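Local coordinates for malonyl CoA-acyl carrier protein transacylase (Burkholderia pseudomallei 1710b, PDB 3EZO) that probably transfers the malonyl group from malonyl-CoA to the holo acyl carrier protein, the step that supplies malonyl units for fatty acid synthesis, at residues 161-166 and 207-212; 126-131 and 201-206; 235-240 and 254-259; 165-170 and 260-265. One frame throughout, in Å; residues are numbered along the deposited sequence.

Contact 1 (161-166 and 207-212); sequences VVEAVN and HSSLLK
E163 reaches from strand 162-169 to the loop that follows H207 and takes hold of S209 twice. Its CG lies anti to the carbonyl carbon (chi1 -66°) and the chain beyond is extended, so that OE1 reaches S209 N and OE2 reaches S209 OG. E163 OE1 accepts S209 N at 3.0 Å on its syn lone pair, a nearly straight bond (163°). E163 OE2 receives the hydroxyl S209 OG at 2.7 Å from above the carboxylate plane. A water gives E163 OE1 a second donor, at 2.6 Å, and with its other hydrogen holds H207 O at 2.8 Å.

Beside this polar set, V165 crosses H207 obliquely, its CB 3.7 Å from H207 CB, while its CG1 rests against H207 O. At the other end V161 CG1 meets L210 CD2 tip to tip at 4.2 Å.

In the next shell, V165 and N166 form a classic beta bulge opposite V174. On the loop, S208 OG bonds to P205 O, and S208 O accepts L211 N at 2.9 Å, just before helix 212-223.

H207 is the predicted catalytic histidine. Its ND1 is hydrogen-bonded to Q256 O and G259 O, and its NE2 to the hydroxyl OG of S98, the predicted nucleophile. Two carbonyl acceptors would keep the proton on ND1, which is consistent with NE2 serving as the base toward S98. The E163 carboxylate, met by three donors, is probably ionised, and ties the strand to the backbone just after the histidine.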
loop_
_atom_site.group_PDB
_atom_site.type_symbol
_atom_site.label_atom_id
_atom_site.label_comp_id
_atom_site.label_asym_id
_atom_site.label_seq_id
_atom_site.Cartn_x
_atom_site.Cartn_y
_atom_site.Cartn_z
ATOM N N VAL A 161 -12.161 -0.324 21.189
ATOM C CA VAL A 161 -11.429 -1.235 20.278
ATOM C C VAL A 161 -10.216 -0.542 19.704
ATOM O O VAL A 161 -10.293 0.616 19.302
ATOM C CB VAL A 161 -12.358 -1.747 19.155
ATOM C CG1 VAL A 161 -11.619 -2.450 18.059
ATOM C CG2 VAL A 161 -13.437 -2.651 19.767
ATOM N N VAL A 162 -9.088 -1.245 19.718
ATOM C CA VAL A 162 -7.840 -0.781 19.109
ATOM C C VAL A 162 -7.000 -1.985 18.828
ATOM O O VAL A 162 -6.937 -2.941 19.647
ATOM C CB VAL A 162 -7.088 0.284 20.010
ATOM C CG1 VAL A 162 -6.865 -0.230 21.447
ATOM C CG2 VAL A 162 -5.811 0.740 19.368
ATOM N N GLU A 163 -6.361 -1.977 17.660
ATOM C CA GLU A 163 -5.671 -3.166 17.132
ATOM C C GLU A 163 -4.379 -2.782 16.439
ATOM O O GLU A 163 -4.267 -1.670 15.957
ATOM C CB GLU A 163 -6.560 -3.886 16.095
ATOM C CG GLU A 163 -7.841 -4.497 16.682
ATOM C CD GLU A 163 -8.919 -4.772 15.627
ATOM O OE1 GLU A 163 -8.754 -4.377 14.432
ATOM O OE2 GLU A 163 -9.946 -5.389 16.010
ATOM N N ALA A 164 -3.428 -3.718 16.369
ATOM C CA ALA A 164 -2.184 -3.510 15.617
ATOM C C ALA A 164 -2.463 -3.913 14.159
ATOM O O ALA A 164 -2.812 -5.057 13.878
ATOM C CB ALA A 164 -1.047 -4.284 16.222
ATOM N N VAL A 165 -2.411 -2.950 13.246
ATOM C CA VAL A 165 -2.979 -3.141 11.895
ATOM C C VAL A 165 -2.005 -3.027 10.714
ATOM O O VAL A 165 -2.371 -3.399 9.620
ATOM C CB VAL A 165 -4.227 -2.227 11.654
ATOM C CG1 VAL A 165 -5.278 -2.404 12.786
ATOM C CG2 VAL A 165 -3.844 -0.717 11.471
ATOM N N ASN A 166 -0.815 -2.450 10.923
ATOM C CA ASN A 166 0.285 -2.460 9.916
ATOM C C ASN A 166 1.575 -2.872 10.591
ATOM O O ASN A 166 2.114 -2.122 11.426
ATOM C CB ASN A 166 0.567 -1.081 9.329
ATOM C CG ASN A 166 -0.517 -0.567 8.368
ATOM O OD1 ASN A 166 -1.599 -1.156 8.170
ATOM N ND2 ASN A 166 -0.225 0.557 7.788
ATOM N N HIS A 207 -7.885 -0.695 8.299
ATOM C CA HIS A 207 -7.272 -1.988 8.578
ATOM C C HIS A 207 -7.628 -2.530 9.971
ATOM O O HIS A 207 -7.113 -3.563 10.356
ATOM C CB HIS A 207 -5.762 -1.943 8.279
ATOM C CG HIS A 207 -5.470 -1.724 6.827
ATOM N ND1 HIS A 207 -5.714 -2.693 5.876
ATOM C CD2 HIS A 207 -4.981 -0.645 6.159
ATOM C CE1 HIS A 207 -5.417 -2.204 4.674
ATOM N NE2 HIS A 207 -4.957 -0.970 4.821
ATOM N N SER A 208 -8.549 -1.853 10.670
ATOM C CA SER A 208 -9.201 -2.364 11.880
ATOM C C SER A 208 -10.513 -3.067 11.562
ATOM O O SER A 208 -11.128 -2.845 10.513
ATOM C CB SER A 208 -9.471 -1.244 12.898
ATOM O OG SER A 208 -10.624 -0.475 12.569
ATOM N N SER A 209 -10.926 -3.935 12.481
ATOM C CA SER A 209 -12.219 -4.616 12.381
ATOM C C SER A 209 -13.393 -3.667 12.305
ATOM O O SER A 209 -14.459 -4.042 11.825
ATOM C CB SER A 209 -12.390 -5.576 13.574
ATOM O OG SER A 209 -12.310 -4.886 14.817
ATOM N N LEU A 210 -13.226 -2.418 12.761
ATOM C CA LEU A 210 -14.271 -1.396 12.578
ATOM C C LEU A 210 -14.577 -1.089 11.128
ATOM O O LEU A 210 -15.659 -0.601 10.808
ATOM C CB LEU A 210 -13.954 -0.121 13.310
ATOM C CG LEU A 210 -13.549 -0.277 14.768
ATOM C CD1 LEU A 210 -13.372 1.157 15.328
ATOM C CD2 LEU A 210 -14.591 -1.065 15.462
ATOM N N LEU A 211 -13.656 -1.428 10.227
ATOM C CA LEU A 211 -13.871 -1.165 8.820
ATOM C C LEU A 211 -14.625 -2.271 8.084
ATOM O O LEU A 211 -14.688 -2.228 6.863
ATOM C CB LEU A 211 -12.545 -0.839 8.113
ATOM C CG LEU A 211 -12.588 0.501 7.346
ATOM C CD1 LEU A 211 -12.517 1.714 8.291
ATOM C CD2 LEU A 211 -11.481 0.600 6.310
ATOM N N LYS A 212 -15.238 -3.237 8.790
ATOM C CA LYS A 212 -15.968 -4.303 8.111
ATOM C C LYS A 212 -16.941 -3.805 7.028
ATOM O O LYS A 212 -17.111 -4.480 5.998
ATOM C CB LYS A 212 -16.758 -5.141 9.112
ATOM C CG LYS A 212 -17.729 -6.148 8.495
ATOM C CD LYS A 212 -18.644 -6.762 9.538
ATOM C CE LYS A 212 -19.721 -7.675 8.947
ATOM N NZ LYS A 212 -20.726 -7.029 8.102
HETATM O O HOH W 1 -7.509 -5.482 12.397
#

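Contact 2 (126-131 and 201-206); sequences AMQTAV and PVSAPF
The ring of F206 lies with its CE1 edge toward M127 O on the last turn of helix 113-128, and the M127 side chain crosses it at about a right angle. M127 sends CG anti to its carbonyl carbon, continues straight and then bends at the thioether (chi3 76°), which brings CE over one face, 4.2 Å from the F206 ring centroid, in a CH-pi contact. M127 SD follows at 5.1 Å from the same centroid, completing a Met-aromatic pair. The ring rim is met by the helix backbone: M127 O lies in the ring plane, 3.4 Å from F206 CE1. Q128 NE2 also comes up at the edge, its amide plane turned 81° from the ring.

This cluster ties the helix to the loop leading into the predicted active-site residue H207, within the acyl transferase domain, and L211 packs on both M127 and F206. P205, centre of an inverse gamma turn, sets the bend from which F206 departs.

Farther out, Q128 folds back at chi2 (62°) so that S203 OG donates to Q128 OE1 at 2.7 Å, in the carbonyl plane on a lone pair. A water bridges the other end of the amide, accepting from Q128 NE2 and donating to S203 OG. V131 CG2 touches P205 CD at 3.6 Å, tip to tip.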
loop_
_atom_site.group_PDB
_atom_site.type_symbol
_atom_site.label_atom_id
_atom_site.label_comp_id
_atom_site.label_asym_id
_atom_site.label_seq_id
_atom_site.Cartn_x
_atom_site.Cartn_y
_atom_site.Cartn_z
ATOM N N ALA A 126 -15.291 3.732 0.068
ATOM C CA ALA A 126 -15.718 2.734 1.017
ATOM C C ALA A 126 -15.013 2.828 2.363
ATOM O O ALA A 126 -15.645 2.789 3.393
ATOM C CB ALA A 126 -15.516 1.303 0.413
ATOM N N MET A 127 -13.690 2.870 2.341
ATOM C CA MET A 127 -12.895 2.916 3.552
ATOM C C MET A 127 -13.101 4.234 4.350
ATOM O O MET A 127 -13.090 4.247 5.599
ATOM C CB MET A 127 -11.422 2.734 3.219
ATOM C CG MET A 127 -11.069 1.346 2.582
ATOM S SD MET A 127 -9.277 1.267 2.234
ATOM C CE MET A 127 -8.627 1.001 3.859
ATOM N N GLN A 128 -13.317 5.334 3.629
ATOM C CA GLN A 128 -13.477 6.630 4.284
ATOM C C GLN A 128 -14.865 6.771 4.943
ATOM O O GLN A 128 -15.023 7.546 5.855
ATOM C CB GLN A 128 -13.190 7.759 3.280
ATOM C CG GLN A 128 -13.188 9.160 3.870
ATOM C CD GLN A 128 -12.110 9.344 4.930
ATOM O OE1 GLN A 128 -12.412 9.884 6.009
ATOM N NE2 GLN A 128 -10.869 8.848 4.666
ATOM N N THR A 129 -15.878 6.053 4.455
ATOM C CA THR A 129 -17.215 6.181 4.980
ATOM C C THR A 129 -17.768 4.942 5.733
ATOM O O THR A 129 -18.983 4.862 5.991
ATOM C CB THR A 129 -18.125 6.526 3.831
ATOM O OG1 THR A 129 -18.111 5.460 2.889
ATOM C CG2 THR A 129 -17.640 7.839 3.153
ATOM N N ALA A 130 -16.906 3.983 6.072
ATOM C CA ALA A 130 -17.351 2.756 6.748
ATOM C C ALA A 130 -17.920 3.075 8.137
ATOM O O ALA A 130 -18.946 2.517 8.528
ATOM C CB ALA A 130 -16.235 1.748 6.854
ATOM N N VAL A 131 -17.275 3.990 8.858
ATOM C CA VAL A 131 -17.719 4.354 10.195
ATOM C C VAL A 131 -17.993 5.850 10.267
ATOM O O VAL A 131 -17.431 6.643 9.480
ATOM C CB VAL A 131 -16.720 3.929 11.300
ATOM C CG1 VAL A 131 -16.404 2.433 11.187
ATOM C CG2 VAL A 131 -15.472 4.696 11.229
ATOM N N PRO A 201 -2.309 11.751 11.191
ATOM C CA PRO A 201 -3.315 12.678 10.652
ATOM C C PRO A 201 -4.307 11.981 9.699
ATOM O O PRO A 201 -4.446 12.380 8.547
ATOM C CB PRO A 201 -2.472 13.744 9.916
ATOM C CG PRO A 201 -1.071 13.555 10.390
ATOM C CD PRO A 201 -0.944 12.103 10.742
ATOM N N VAL A 202 -5.002 10.961 10.202
ATOM C CA VAL A 202 -5.900 10.114 9.400
ATOM C C VAL A 202 -7.242 10.118 10.121
ATOM O O VAL A 202 -7.299 10.204 11.337
ATOM C CB VAL A 202 -5.325 8.682 9.299
ATOM C CG1 VAL A 202 -6.238 7.746 8.471
ATOM C CG2 VAL A 202 -3.904 8.741 8.735
ATOM N N SER A 203 -8.323 10.034 9.366
ATOM C CA SER A 203 -9.662 10.326 9.902
ATOM C C SER A 203 -10.571 9.084 10.093
ATOM O O SER A 203 -11.742 9.220 10.487
ATOM C CB SER A 203 -10.341 11.291 8.932
ATOM O OG SER A 203 -10.471 10.663 7.661
ATOM N N ALA A 204 -10.029 7.900 9.779
ATOM C CA ALA A 204 -10.806 6.664 9.706
ATOM C C ALA A 204 -9.900 5.506 10.125
ATOM O O ALA A 204 -8.688 5.536 9.848
ATOM C CB ALA A 204 -11.307 6.488 8.326
ATOM N N PRO A 205 -10.443 4.497 10.803
ATOM C CA PRO A 205 -9.613 3.433 11.410
ATOM C C PRO A 205 -9.291 2.307 10.447
ATOM O O PRO A 205 -9.725 1.145 10.640
ATOM C CB PRO A 205 -10.527 2.925 12.515
ATOM C CG PRO A 205 -11.886 2.997 11.925
ATOM C CD PRO A 205 -11.881 4.220 11.033
ATOM N N PHE A 206 -8.536 2.635 9.408
ATOM C CA PHE A 206 -8.232 1.686 8.357
ATOM C C PHE A 206 -7.529 0.435 8.897
ATOM O O PHE A 206 -6.689 0.492 9.815
ATOM C CB PHE A 206 -7.288 2.335 7.326
ATOM C CG PHE A 206 -7.857 3.534 6.611
ATOM C CD1 PHE A 206 -9.219 3.759 6.498
ATOM C CD2 PHE A 206 -6.997 4.409 5.981
ATOM C CE1 PHE A 206 -9.705 4.863 5.820
ATOM C CE2 PHE A 206 -7.494 5.539 5.294
ATOM C CZ PHE A 206 -8.843 5.744 5.223
HETATM O O HOH W 2 -8.375 9.383 6.082
#

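Contact 3 (235-240 and 254-259); sequences VNNIDV and VRQAAG
R255, on helix 246-256, bends at chi3 (-65°) and turns its guanidinium end-on toward D239. NH1 of R255 gives a nearly straight bond to D239 OD1 at 3.0 Å, and R255 NH2 does the same to D239 OD2 at 2.8 Å. Both oxygens use their syn lone pairs, and the carboxylate and guanidinium are nearly coplanar, 15° apart. The remaining nitrogen, R255 NE, is salt-bridged to D251, so the charged group is fixed from two sides.

I238 lies next to this pair and crosses R255 at about a right angle. Its CG1 is anti to the backbone N (chi1 -166°), and the chain then turns so that I238 CG1 sits 3.5 Å from R255 NH1. The tip, I238 CD1, lies 3.5 Å from R255 O and 3.6 Å from G259 CA, filling the place beside a residue that has no side chain.

The loop 235-240 is shaped by an Asx motif, in which N236 OD1 accepts D239 N at 3.0 Å, and it follows the edge strand of the parallel sheet next to the predicted nucleophile S98. Q256 sends CG anti to its backbone N and swings its amide toward N237, whose CG is anti to the carbonyl carbon; Q256 NE2 donates to N237 OD1 at 2.8 Å. That bond is bent, and the donor stands above the plane of the N237 carbonyl. N237 OD1 also accepts the backbone N of S98 while its ND2 bonds to G96 O; Q256 NE2 also reaches S98 O, and Q256 OE1 takes a bond from R123.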
loop_
_atom_site.group_PDB
_atom_site.type_symbol
_atom_site.label_atom_id
_atom_site.label_comp_id
_atom_site.label_asym_id
_atom_site.label_seq_id
_atom_site.Cartn_x
_atom_site.Cartn_y
_atom_site.Cartn_z
ATOM N N VAL A 235 2.164 -12.061 -3.390
ATOM C CA VAL A 235 1.963 -12.399 -1.986
ATOM C C VAL A 235 1.064 -11.337 -1.321
ATOM O O VAL A 235 1.321 -10.140 -1.408
ATOM C CB VAL A 235 3.331 -12.690 -1.265
ATOM C CG1 VAL A 235 4.338 -11.540 -1.318
ATOM C CG2 VAL A 235 3.073 -13.159 0.164
ATOM N N ASN A 236 -0.044 -11.768 -0.725
ATOM C CA ASN A 236 -1.038 -10.812 -0.206
ATOM C C ASN A 236 -0.771 -10.350 1.215
ATOM O O ASN A 236 -0.108 -11.029 2.017
ATOM C CB ASN A 236 -2.500 -11.281 -0.446
ATOM C CG ASN A 236 -2.868 -12.591 0.255
ATOM O OD1 ASN A 236 -2.435 -12.863 1.357
ATOM N ND2 ASN A 236 -3.695 -13.382 -0.396
ATOM N N ASN A 237 -1.270 -9.162 1.522
ATOM C CA ASN A 237 -1.050 -8.528 2.808
ATOM C C ASN A 237 -1.752 -9.275 3.936
ATOM O O ASN A 237 -1.253 -9.356 5.034
ATOM C CB ASN A 237 -1.622 -7.119 2.807
ATOM C CG ASN A 237 -0.848 -6.129 1.958
ATOM O OD1 ASN A 237 -1.349 -5.039 1.692
ATOM N ND2 ASN A 237 0.367 -6.455 1.585
ATOM N N ILE A 238 -2.948 -9.746 3.667
ATOM C CA ILE A 238 -3.844 -10.286 4.720
ATOM C C ILE A 238 -3.388 -11.671 5.194
ATOM O O ILE A 238 -3.305 -11.919 6.399
ATOM C CB ILE A 238 -5.315 -10.271 4.272
ATOM C CG1 ILE A 238 -6.267 -10.500 5.478
ATOM C CG2 ILE A 238 -5.585 -11.282 3.135
ATOM C CD1 ILE A 238 -6.471 -9.311 6.390
ATOM N N ASP A 239 -3.020 -12.544 4.264
ATOM C CA ASP A 239 -2.715 -13.902 4.593
ATOM C C ASP A 239 -1.241 -14.276 4.364
ATOM O O ASP A 239 -0.817 -15.355 4.740
ATOM C CB ASP A 239 -3.591 -14.828 3.773
ATOM C CG ASP A 239 -5.071 -14.714 4.100
ATOM O OD1 ASP A 239 -5.456 -14.223 5.186
ATOM O OD2 ASP A 239 -5.871 -15.145 3.239
ATOM N N VAL A 240 -0.443 -13.375 3.792
ATOM C CA VAL A 240 0.890 -13.729 3.338
ATOM C C VAL A 240 0.850 -14.993 2.452
ATOM O O VAL A 240 1.707 -15.867 2.551
ATOM C CB VAL A 240 1.860 -13.880 4.524
ATOM C CG1 VAL A 240 3.271 -13.742 4.063
ATOM C CG2 VAL A 240 1.527 -12.835 5.658
ATOM N N VAL A 254 -10.963 -8.049 -0.196
ATOM C CA VAL A 254 -12.123 -7.715 0.675
ATOM C C VAL A 254 -11.668 -7.665 2.133
ATOM O O VAL A 254 -11.896 -6.657 2.849
ATOM C CB VAL A 254 -13.295 -8.728 0.459
ATOM C CG1 VAL A 254 -14.355 -8.665 1.588
ATOM C CG2 VAL A 254 -13.939 -8.548 -0.928
ATOM N N ARG A 255 -10.969 -8.721 2.576
ATOM C CA ARG A 255 -10.560 -8.826 3.968
ATOM C C ARG A 255 -9.433 -7.866 4.279
ATOM O O ARG A 255 -9.289 -7.382 5.438
ATOM C CB ARG A 255 -10.210 -10.271 4.331
ATOM C CG ARG A 255 -11.449 -11.168 4.461
ATOM C CD ARG A 255 -11.126 -12.618 4.889
ATOM N NE ARG A 255 -10.357 -13.303 3.861
ATOM C CZ ARG A 255 -9.063 -13.602 3.918
ATOM N NH1 ARG A 255 -8.356 -13.323 4.985
ATOM N NH2 ARG A 255 -8.472 -14.204 2.867
ATOM N N GLN A 256 -8.642 -7.542 3.267
ATOM C CA GLN A 256 -7.490 -6.651 3.474
ATOM C C GLN A 256 -7.884 -5.327 4.125
ATOM O O GLN A 256 -7.162 -4.812 4.971
ATOM C CB GLN A 256 -6.810 -6.353 2.156
ATOM C CG GLN A 256 -5.479 -5.585 2.237
ATOM C CD GLN A 256 -5.198 -4.645 1.072
ATOM O OE1 GLN A 256 -6.060 -3.856 0.644
ATOM N NE2 GLN A 256 -3.949 -4.632 0.638
ATOM N N ALA A 257 -9.022 -4.791 3.712
ATOM C CA ALA A 257 -9.401 -3.437 4.074
ATOM C C ALA A 257 -9.668 -3.298 5.561
ATOM O O ALA A 257 -9.489 -2.204 6.111
ATOM C CB ALA A 257 -10.600 -2.988 3.275
ATOM N N ALA A 258 -10.078 -4.392 6.201
ATOM C CA ALA A 258 -10.490 -4.345 7.592
ATOM C C ALA A 258 -9.630 -5.302 8.399
ATOM O O ALA A 258 -10.012 -5.680 9.513
ATOM C CB ALA A 258 -11.971 -4.702 7.750
ATOM N N GLY A 259 -8.480 -5.662 7.842
ATOM C CA GLY A 259 -7.534 -6.570 8.510
ATOM C C GLY A 259 -6.102 -6.097 8.367
ATOM O O GLY A 259 -5.823 -5.182 7.577
#

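Contact 4 (165-170 and 260-265); sequences VNFNAP and PVRWVE
Three backbone hydrogen bonds join strand 162-169 to the chain entering helix 263-272. V261 N gives its hydrogen to V165 O at 2.8 Å, from above the carbonyl plane, and V261 O takes F167 N at 3.0 Å, nearly along the C=O axis. The third uses a helix-end amide: V264 N donates to F167 O at 2.9 Å, in the carbonyl plane, so the first turn of the helix is fastened to the strand. P260 CA adds a CA-H...O contact to V165 O at 3.3 Å.

The chains run almost in the same direction, 16° apart, yet only N166 and V261 make a true bridge. The antiparallel sheet of the smaller, ferredoxin-like subdomain is thereby sewn to the larger alpha/beta part, as in FabD relatives. A second classic bulge, N168-A169 opposite Q172, follows along the strand, and R262 centres an inverse gamma turn.

Side chains close over the bonds. F167, with CG anti to its carbonyl carbon (chi1 -58°), lies alongside P260, its CE2 4.1 Å from P260 CB. V264 CG2 packs against the strand backbone, 3.5 Å from A169 N. W263 holds its CG anti to the backbone N (chi1 -176°), which carries the indole away from the strand toward H97 and L290; N168 O lies in the ring plane at its edge, while N168 OD1 bonds to H97. R262 grips E265 side-on, R262 NE to E265 OE1 at 2.9 Å and R262 NH2 to E265 OE2, while its NH1 bonds to I238 O.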
loop_
_atom_site.group_PDB
_atom_site.type_symbol
_atom_site.label_atom_id
_atom_site.label_comp_id
_atom_site.label_asym_id
_atom_site.label_seq_id
_atom_site.Cartn_x
_atom_site.Cartn_y
_atom_site.Cartn_z
ATOM N N VAL A 165 -2.411 -2.950 13.246
ATOM C CA VAL A 165 -2.979 -3.141 11.895
ATOM C C VAL A 165 -2.005 -3.027 10.714
ATOM O O VAL A 165 -2.371 -3.399 9.620
ATOM C CB VAL A 165 -4.227 -2.227 11.654
ATOM C CG1 VAL A 165 -5.278 -2.404 12.786
ATOM C CG2 VAL A 165 -3.844 -0.717 11.471
ATOM N N ASN A 166 -0.815 -2.450 10.923
ATOM C CA ASN A 166 0.285 -2.460 9.916
ATOM C C ASN A 166 1.575 -2.872 10.591
ATOM O O ASN A 166 2.114 -2.122 11.426
ATOM C CB ASN A 166 0.567 -1.081 9.329
ATOM C CG ASN A 166 -0.517 -0.567 8.368
ATOM O OD1 ASN A 166 -1.599 -1.156 8.170
ATOM N ND2 ASN A 166 -0.225 0.557 7.788
ATOM N N PHE A 167 2.086 -4.030 10.207
ATOM C CA PHE A 167 3.399 -4.466 10.611
ATOM C C PHE A 167 4.412 -4.153 9.501
ATOM O O PHE A 167 4.575 -4.929 8.570
ATOM C CB PHE A 167 3.335 -5.972 10.940
ATOM C CG PHE A 167 2.338 -6.299 12.014
ATOM C CD1 PHE A 167 2.617 -6.030 13.331
ATOM C CD2 PHE A 167 1.100 -6.838 11.697
ATOM C CE1 PHE A 167 1.664 -6.333 14.329
ATOM C CE2 PHE A 167 0.170 -7.140 12.685
ATOM C CZ PHE A 167 0.455 -6.887 13.978
ATOM N N ASN A 168 5.117 -3.021 9.661
ATOM C CA ASN A 168 5.890 -2.372 8.601
ATOM C C ASN A 168 7.368 -2.671 8.627
ATOM O O ASN A 168 7.970 -2.866 7.568
ATOM C CB ASN A 168 5.672 -0.852 8.690
ATOM C CG ASN A 168 4.290 -0.469 8.239
ATOM O OD1 ASN A 168 3.573 -1.296 7.652
ATOM N ND2 ASN A 168 3.880 0.741 8.534
ATOM N N ALA A 169 7.942 -2.714 9.825
ATOM C CA ALA A 169 9.340 -3.110 10.016
ATOM C C ALA A 169 9.483 -3.473 11.465
ATOM O O ALA A 169 8.629 -3.111 12.283
ATOM C CB ALA A 169 10.291 -1.938 9.659
ATOM N N PRO A 170 10.533 -4.204 11.808
ATOM C CA PRO A 170 10.803 -4.370 13.242
ATOM C C PRO A 170 10.725 -3.041 13.984
ATOM O O PRO A 170 11.331 -2.049 13.562
ATOM C CB PRO A 170 12.249 -4.903 13.278
ATOM C CG PRO A 170 12.450 -5.536 11.935
ATOM C CD PRO A 170 11.608 -4.766 10.970
ATOM N N PRO A 260 -5.188 -6.717 9.149
ATOM C CA PRO A 260 -3.801 -6.303 9.259
ATOM C C PRO A 260 -2.975 -6.481 8.003
ATOM O O PRO A 260 -3.050 -7.490 7.342
ATOM C CB PRO A 260 -3.253 -7.173 10.385
ATOM C CG PRO A 260 -4.206 -8.317 10.465
ATOM C CD PRO A 260 -5.499 -7.808 10.088
ATOM N N VAL A 261 -2.165 -5.462 7.715
ATOM C CA VAL A 261 -1.222 -5.493 6.622
ATOM C C VAL A 261 0.050 -6.089 7.177
ATOM O O VAL A 261 0.752 -5.460 7.984
ATOM C CB VAL A 261 -1.019 -4.074 6.025
ATOM C CG1 VAL A 261 0.027 -4.082 4.929
ATOM C CG2 VAL A 261 -2.387 -3.556 5.488
ATOM N N ARG A 262 0.358 -7.307 6.737
ATOM C CA ARG A 262 1.465 -8.072 7.326
ATOM C C ARG A 262 2.705 -7.883 6.473
ATOM O O ARG A 262 3.213 -8.809 5.825
ATOM C CB ARG A 262 1.072 -9.530 7.477
ATOM C CG ARG A 262 -0.061 -9.694 8.515
ATOM C CD ARG A 262 -0.789 -11.031 8.446
ATOM N NE ARG A 262 0.057 -12.159 8.828
ATOM C CZ ARG A 262 -0.281 -13.433 8.623
ATOM N NH1 ARG A 262 -1.456 -13.749 8.087
ATOM N NH2 ARG A 262 0.538 -14.391 8.990
ATOM N N TRP A 263 3.188 -6.664 6.467
ATOM C CA TRP A 263 4.161 -6.278 5.451
ATOM C C TRP A 263 5.532 -6.920 5.687
ATOM O O TRP A 263 6.166 -7.418 4.743
ATOM C CB TRP A 263 4.282 -4.758 5.326
ATOM C CG TRP A 263 5.224 -4.419 4.213
ATOM C CD1 TRP A 263 6.482 -3.893 4.334
ATOM C CD2 TRP A 263 5.032 -4.687 2.811
ATOM N NE1 TRP A 263 7.056 -3.766 3.100
ATOM C CE2 TRP A 263 6.194 -4.246 2.142
ATOM C CE3 TRP A 263 3.989 -5.212 2.063
ATOM C CZ2 TRP A 263 6.341 -4.344 0.741
ATOM C CZ3 TRP A 263 4.130 -5.316 0.696
ATOM C CH2 TRP A 263 5.314 -4.904 0.043
ATOM N N VAL A 264 5.984 -6.918 6.932
ATOM C CA VAL A 264 7.198 -7.630 7.305
ATOM C C VAL A 264 7.161 -9.044 6.764
ATOM O O VAL A 264 8.074 -9.486 6.085
ATOM C CB VAL A 264 7.420 -7.615 8.865
ATOM C CG1 VAL A 264 8.578 -8.557 9.300
ATOM C CG2 VAL A 264 7.661 -6.200 9.337
ATOM N N GLU A 265 6.076 -9.755 7.010
ATOM C CA GLU A 265 5.956 -11.144 6.583
ATOM C C GLU A 265 5.962 -11.327 5.074
ATOM O O GLU A 265 6.480 -12.327 4.560
ATOM C CB GLU A 265 4.686 -11.742 7.204
ATOM C CG GLU A 265 4.835 -11.969 8.703
ATOM C CD GLU A 265 3.535 -12.390 9.343
ATOM O OE1 GLU A 265 2.715 -11.505 9.669
ATOM O OE2 GLU A 265 3.307 -13.612 9.464
#

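How the contacts relate
Contacts 3 and 4 are buried, whereas contacts 1 and 2 are partly buried and end in residues at the surface. Contacts 1 and 4 draw on successive parts of strand 162-169 and share V165 and N166: the first part is held to its partner by a side-chain carboxylate, the second by backbone bonds. Contacts 1 and 2 use neighbouring halves of the loop before helix 212-223, one mainly polar, the other built round an aromatic ring. Contact 3 supplies the Q256 and G259 carbonyls that meet H207 of contact 1, and N237 O and I238 O receive R262 of contact 4. All four lie near the predicted S98-H207 pair, contact 1 holding H207 itself.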